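Long-range contacts in Epf (Streptococcus pyogenes, PDB 4ES8), which acts as a cell surface adhesin, binding to cells through an N-terminal domain that contains a carbohydrate-binding module: residues Gly228-Gln233 / Leu277-Ala282; Leu285-Lys290 / Val311-Lys316. One frame throughout, in Å; residues are numbered along the deposited sequence. Where two conformers were deposited one is given.

Contact 1 (Gly228-Gln233 / Leu277-Ala282)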
loop_
_atom_site.group_PDB
_atom_site.type_symbol
_atom_site.label_atom_id
_atom_site.label_comp_id
_atom_site.label_asym_id
_atom_site.label_seq_id
_atom_site.Cartn_x
_atom_site.Cartn_y
_atom_site.Cartn_z
ATOM N N GLY A 228 -35.795 -23.269 1.400
ATOM C CA GLY A 228 -36.753 -22.531 0.576
ATOM C C GLY A 228 -36.636 -21.014 0.567
ATOM O O GLY A 228 -37.452 -20.341 -0.075
ATOM N N ASN A 229 -35.602 -20.461 1.249
ATOM C CA ASN A 229 -35.365 -19.023 1.348
ATOM C C ASN A 229 -34.168 -18.620 0.471
ATOM O O ASN A 229 -33.077 -19.187 0.603
ATOM C CB ASN A 229 -35.151 -18.630 2.808
ATOM C CG ASN A 229 -35.241 -17.139 3.084
ATOM O OD1 ASN A 229 -34.758 -16.301 2.317
ATOM N ND2 ASN A 229 -35.836 -16.778 4.210
ATOM N N LYS A 230 -34.387 -17.663 -0.445
ATOM C CA LYS A 230 -33.358 -17.190 -1.380
ATOM C C LYS A 230 -32.277 -16.344 -0.708
ATOM O O LYS A 230 -31.163 -16.257 -1.242
ATOM C CB LYS A 230 -33.996 -16.343 -2.499
ATOM C CG LYS A 230 -34.885 -17.134 -3.467
ATOM C CD LYS A 230 -35.553 -16.249 -4.538
ATOM C CE LYS A 230 -36.639 -15.331 -4.015
ATOM N NZ LYS A 230 -37.829 -16.077 -3.522
ATOM N N ASN A 231 -32.608 -15.697 0.431
ATOM C CA ASN A 231 -31.709 -14.789 1.131
ATOM C C ASN A 231 -30.775 -15.528 2.095
ATOM O O ASN A 231 -31.243 -16.107 3.079
ATOM C CB ASN A 231 -32.534 -13.727 1.884
ATOM C CG ASN A 231 -33.683 -13.152 1.080
ATOM O OD1 ASN A 231 -33.505 -12.598 -0.011
ATOM N ND2 ASN A 231 -34.895 -13.294 1.598
ATOM N N VAL A 232 -29.457 -15.473 1.827
ATOM C CA VAL A 232 -28.433 -16.062 2.676
ATOM C C VAL A 232 -27.689 -14.885 3.294
ATOM O O VAL A 232 -27.342 -13.951 2.567
ATOM C CB VAL A 232 -27.486 -17.018 1.891
ATOM C CG1 VAL A 232 -26.351 -17.520 2.783
ATOM C CG2 VAL A 232 -28.259 -18.197 1.290
ATOM N N GLN A 233 -27.474 -14.910 4.607
ATOM C CA GLN A 233 -26.787 -13.807 5.278
ATOM C C GLN A 233 -25.472 -14.301 5.839
ATOM O O GLN A 233 -25.455 -15.205 6.678
ATOM C CB GLN A 233 -27.668 -13.204 6.394
ATOM C CG GLN A 233 -28.917 -12.496 5.861
ATOM C CD GLN A 233 -29.681 -11.782 6.955
ATOM O OE1 GLN A 233 -29.580 -12.105 8.151
ATOM N NE2 GLN A 233 -30.486 -10.803 6.560
ATOM N N LEU A 277 -29.845 -16.516 -3.646
ATOM C CA LEU A 277 -29.840 -17.744 -4.435
ATOM C C LEU A 277 -30.902 -17.667 -5.517
ATOM O O LEU A 277 -31.814 -16.845 -5.412
ATOM C CB LEU A 277 -30.168 -18.949 -3.513
ATOM C CG LEU A 277 -29.253 -19.208 -2.322
ATOM C CD1 LEU A 277 -29.845 -20.286 -1.421
ATOM C CD2 LEU A 277 -27.846 -19.610 -2.788
ATOM N N SER A 278 -30.838 -18.566 -6.512
ATOM C CA SER A 278 -31.922 -18.667 -7.489
ATOM C C SER A 278 -33.096 -19.390 -6.787
ATOM O O SER A 278 -32.892 -19.975 -5.713
ATOM C CB SER A 278 -31.454 -19.417 -8.730
ATOM O OG SER A 278 -31.324 -20.807 -8.473
ATOM N N GLU A 279 -34.316 -19.341 -7.361
ATOM C CA GLU A 279 -35.477 -19.993 -6.743
ATOM C C GLU A 279 -35.248 -21.504 -6.605
ATOM O O GLU A 279 -35.542 -22.053 -5.545
ATOM C CB GLU A 279 -36.770 -19.697 -7.528
ATOM C CG GLU A 279 -37.333 -18.314 -7.234
ATOM C CD GLU A 279 -38.327 -18.234 -6.090
ATOM O OE1 GLU A 279 -37.984 -18.648 -4.958
ATOM O OE2 GLU A 279 -39.446 -17.722 -6.322
ATOM N N ASP A 280 -34.675 -22.149 -7.650
ATOM C CA ASP A 280 -34.353 -23.576 -7.679
ATOM C C ASP A 280 -33.315 -23.920 -6.609
ATOM O O ASP A 280 -33.482 -24.907 -5.890
ATOM C CB ASP A 280 -33.838 -23.994 -9.065
ATOM C CG ASP A 280 -34.851 -23.853 -10.199
ATOM O OD1 ASP A 280 -36.069 -23.782 -9.907
ATOM O OD2 ASP A 280 -34.423 -23.803 -11.375
ATOM N N GLN A 281 -32.259 -23.083 -6.480
ATOM C CA GLN A 281 -31.230 -23.296 -5.459
ATOM C C GLN A 281 -31.826 -23.265 -4.053
ATOM O O GLN A 281 -31.546 -24.177 -3.267
ATOM C CB GLN A 281 -30.115 -22.245 -5.579
ATOM C CG GLN A 281 -29.204 -22.485 -6.767
ATOM C CD GLN A 281 -28.226 -21.344 -6.939
ATOM O OE1 GLN A 281 -28.390 -20.259 -6.366
ATOM N NE2 GLN A 281 -27.202 -21.563 -7.730
ATOM N N ALA A 282 -32.682 -22.253 -3.740
ATOM C CA ALA A 282 -33.327 -22.116 -2.426
ATOM C C ALA A 282 -34.232 -23.314 -2.126
ATOM O O ALA A 282 -34.221 -23.841 -1.014
ATOM C CB ALA A 282 -34.140 -20.830 -2.370
#

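Contact 2 (Leu285-Lys290 / Val311-Lys316)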
loop_
_atom_site.group_PDB
_atom_site.type_symbol
_atom_site.label_atom_id
_atom_site.label_comp_id
_atom_site.label_asym_id
_atom_site.label_seq_id
_atom_site.Cartn_x
_atom_site.Cartn_y
_atom_site.Cartn_z
ATOM N N LEU A 285 -32.181 -26.490 -1.068
ATOM C CA LEU A 285 -31.491 -26.581 0.232
ATOM C C LEU A 285 -32.129 -27.637 1.118
ATOM O O LEU A 285 -33.362 -27.740 1.159
ATOM C CB LEU A 285 -31.511 -25.239 0.986
ATOM C CG LEU A 285 -30.774 -24.057 0.346
ATOM C CD1 LEU A 285 -31.069 -22.794 1.125
ATOM C CD2 LEU A 285 -29.251 -24.312 0.280
ATOM N N LYS A 286 -31.299 -28.436 1.801
ATOM C CA LYS A 286 -31.789 -29.475 2.691
ATOM C C LYS A 286 -31.636 -29.072 4.149
ATOM O O LYS A 286 -30.723 -28.324 4.505
ATOM C CB LYS A 286 -31.078 -30.809 2.423
ATOM C CG LYS A 286 -31.533 -31.438 1.116
ATOM C CD LYS A 286 -30.606 -32.564 0.641
ATOM C CE LYS A 286 -29.244 -32.079 0.202
ATOM N NZ LYS A 286 -28.494 -33.147 -0.510
ATOM N N ASN A 287 -32.535 -29.571 5.008
ATOM C CA ASN A 287 -32.451 -29.286 6.432
ATOM C C ASN A 287 -31.101 -29.771 6.985
ATOM O O ASN A 287 -30.636 -30.857 6.620
ATOM C CB ASN A 287 -33.613 -29.939 7.190
ATOM C CG ASN A 287 -33.619 -29.658 8.674
ATOM O OD1 ASN A 287 -33.278 -28.560 9.137
ATOM N ND2 ASN A 287 -33.976 -30.662 9.454
ATOM N N LYS A 288 -30.418 -28.909 7.764
ATOM C CA LYS A 288 -29.114 -29.216 8.378
ATOM C C LYS A 288 -27.971 -29.401 7.334
ATOM O O LYS A 288 -26.878 -29.818 7.709
ATOM C CB LYS A 288 -29.204 -30.449 9.303
ATOM C CG LYS A 288 -30.117 -30.198 10.505
ATOM C CD LYS A 288 -30.133 -31.377 11.468
ATOM C CE LYS A 288 -31.014 -31.120 12.673
ATOM N NZ LYS A 288 -30.472 -30.047 13.556
ATOM N N GLU A 289 -28.212 -29.046 6.049
ATOM C CA GLU A 289 -27.184 -29.151 5.001
ATOM C C GLU A 289 -25.973 -28.286 5.337
ATOM O O GLU A 289 -26.155 -27.132 5.715
ATOM C CB GLU A 289 -27.731 -28.717 3.636
ATOM C CG GLU A 289 -26.740 -28.979 2.524
ATOM C CD GLU A 289 -27.230 -28.798 1.105
ATOM O OE1 GLU A 289 -28.416 -28.446 0.898
ATOM O OE2 GLU A 289 -26.417 -29.042 0.187
ATOM N N LYS A 290 -24.759 -28.850 5.197
ATOM C CA LYS A 290 -23.530 -28.119 5.452
ATOM C C LYS A 290 -23.117 -27.375 4.196
ATOM O O LYS A 290 -22.600 -27.967 3.251
ATOM C CB LYS A 290 -22.400 -29.065 5.902
ATOM C CG LYS A 290 -22.543 -29.563 7.331
ATOM C CD LYS A 290 -21.426 -30.558 7.693
ATOM C CE LYS A 290 -20.088 -29.905 7.975
ATOM N NZ LYS A 290 -19.011 -30.916 8.162
ATOM N N VAL A 311 -27.594 -25.175 7.136
ATOM C CA VAL A 311 -28.911 -24.638 6.792
ATOM C C VAL A 311 -29.809 -24.980 7.990
ATOM O O VAL A 311 -29.693 -26.068 8.548
ATOM C CB VAL A 311 -29.455 -25.268 5.475
ATOM C CG1 VAL A 311 -30.903 -24.853 5.190
ATOM C CG2 VAL A 311 -28.570 -24.962 4.279
ATOM N N GLY A 312 -30.682 -24.078 8.379
ATOM C CA GLY A 312 -31.594 -24.374 9.478
ATOM C C GLY A 312 -33.042 -24.202 9.078
ATOM O O GLY A 312 -33.362 -24.052 7.896
ATOM N N ILE A 313 -33.919 -24.289 10.072
ATOM C CA ILE A 313 -35.357 -24.046 9.963
ATOM C C ILE A 313 -35.557 -22.628 10.499
ATOM O O ILE A 313 -35.067 -22.329 11.590
ATOM C CB ILE A 313 -36.185 -25.129 10.739
ATOM C CG1 ILE A 313 -35.916 -26.579 10.224
ATOM C CG2 ILE A 313 -37.693 -24.796 10.785
ATOM C CD1 ILE A 313 -36.290 -26.901 8.705
ATOM N N ASP A 314 -36.217 -21.753 9.722
ATOM C CA ASP A 314 -36.478 -20.357 10.090
ATOM C C ASP A 314 -37.159 -20.288 11.477
ATOM O O ASP A 314 -38.271 -20.804 11.626
ATOM C CB ASP A 314 -37.337 -19.668 9.012
ATOM C CG ASP A 314 -37.417 -18.153 9.109
ATOM O OD1 ASP A 314 -37.296 -17.615 10.238
ATOM O OD2 ASP A 314 -37.654 -17.508 8.069
ATOM N N PRO A 315 -36.496 -19.692 12.508
ATOM C CA PRO A 315 -37.101 -19.666 13.855
ATOM C C PRO A 315 -38.290 -18.702 13.994
ATOM O O PRO A 315 -38.777 -18.532 15.119
ATOM C CB PRO A 315 -35.935 -19.251 14.759
ATOM C CG PRO A 315 -35.050 -18.450 13.885
ATOM C CD PRO A 315 -35.159 -19.057 12.512
ATOM N N LYS A 316 -38.780 -18.104 12.865
ATOM C CA LYS A 316 -39.949 -17.208 12.842
ATOM C C LYS A 316 -41.161 -17.902 13.498
ATOM O O LYS A 316 -41.251 -19.135 13.472
ATOM C CB LYS A 316 -40.291 -16.743 11.406
ATOM C CG LYS A 316 -40.703 -17.865 10.446
ATOM C CD LYS A 316 -41.218 -17.334 9.125
ATOM C CE LYS A 316 -41.656 -18.463 8.227
ATOM N NZ LYS A 316 -42.701 -18.033 7.265
#

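Contact 1 (Gly228-Gln233 / Leu277-Ala282)
Leu277 meets the start of strand 231-237 with both backbone and side chain. Its N gives a nearly straight bond (173°) to Lys230 O, 2.8 Å away. Its branched end reaches Val232, CD1 lying 3.8 Å from Val232 CG2; the two side chains cross obliquely, with Leu252 touching both, a buried place that suits aliphatic residues. Ser278 is the N-cap of helix 279-284: its OG accepts from Gln281 N while Gln281 OE1 takes Ser278 N, a reciprocal capping box. Two residues, Leu277 and Ser278, link strand 273-276 to the helix, whose first turn packs against the loop leading into strand 231-237, in the mainly beta C-terminal domain, probably the fibronectin-like one. Glu279, bent at chi2 (-90°), carries its carboxylate to the ammonium of Lys230, itself bent at chi3 and chi4; the salt bridge from NZ to Glu279 OE1 is 2.9 Å long but weak as a hydrogen bond, and OE1 also lies 3.4 Å from Lys230 CD. Ala282 ends the segment with a methyl small enough to sit against the backbone, CB 3.6 Å from Asn229 O. Its own O accepts from Gly228 N at 2.9 Å. Gly228 has a positive phi (70°), readily adopted by a residue without a side chain.

Contact 2 (Leu285-Lys290 / Val311-Lys316)
Val311 is gripped by the 285-290 loop through its backbone and both methyls. Its N donates to Glu289 O at 2.8 Å, while Val311 O receives a weak, bent bond from Lys288 N (3.0 Å, 127°). Between these bonds the valine side chain turns into the loop: CB lies 3.4 Å from Lys286 O, CG1 rests on the same oxygen, and CG2 meets Glu289 CB at 3.9 Å and, more loosely, Leu285 CD2. A beta-branched residue suits the spot, since both of its branches find surface there. Farther along, Asn287 and Ile313 cross at about a right angle, Asn287 OD1 lying 3.5 Å from Ile313 CD1 and as near to CG1; with CG anti to the backbone N (chi1 -178°), the asparagine amide is brought to Ile313. The touch is van der Waals, a polar oxygen against aliphatic carbons, both side chains being exposed.

Behind this first shell, Glu289 holds the loop in shape. Its OE1 accepts from Lys286 N at 3.0 Å, on the anti side of the carboxylate, and OE2 is hydrogen-bonded to Ser255 OG, giving each oxygen of this buried group a partner. Leu291 of strand 290-297 touches both Leu285 and Val311. The backbone bond from Glu289 N to Lys286 O closes a type II beta turn, with Asn287 extended at its second position and Lys288 at positive phi (66°) at its third.

From the N terminus the chain passes through the larger beta domain before reaching the smaller C-terminal one that holds both contacts. Contact 1 closes first, joining the loop before strand 231-237 to the start of helix 279-284 and enclosing strands 248-253, 259-264 and 273-276. Contact 2 then closes a shorter excursion through strands 290-297 and 307-310. The two follow in series, neither nested nor crossed, with centres about 11 Å apart. The end of helix 279-284 leads straight into contact 2, and Leu277 CD1 packs 3.8 Å from Leu285 CD1. Contact 1 lies at the end of the three-stranded sheet, contact 2 at that of the four-stranded one, and this packing joins them where the C-terminal tail leaves.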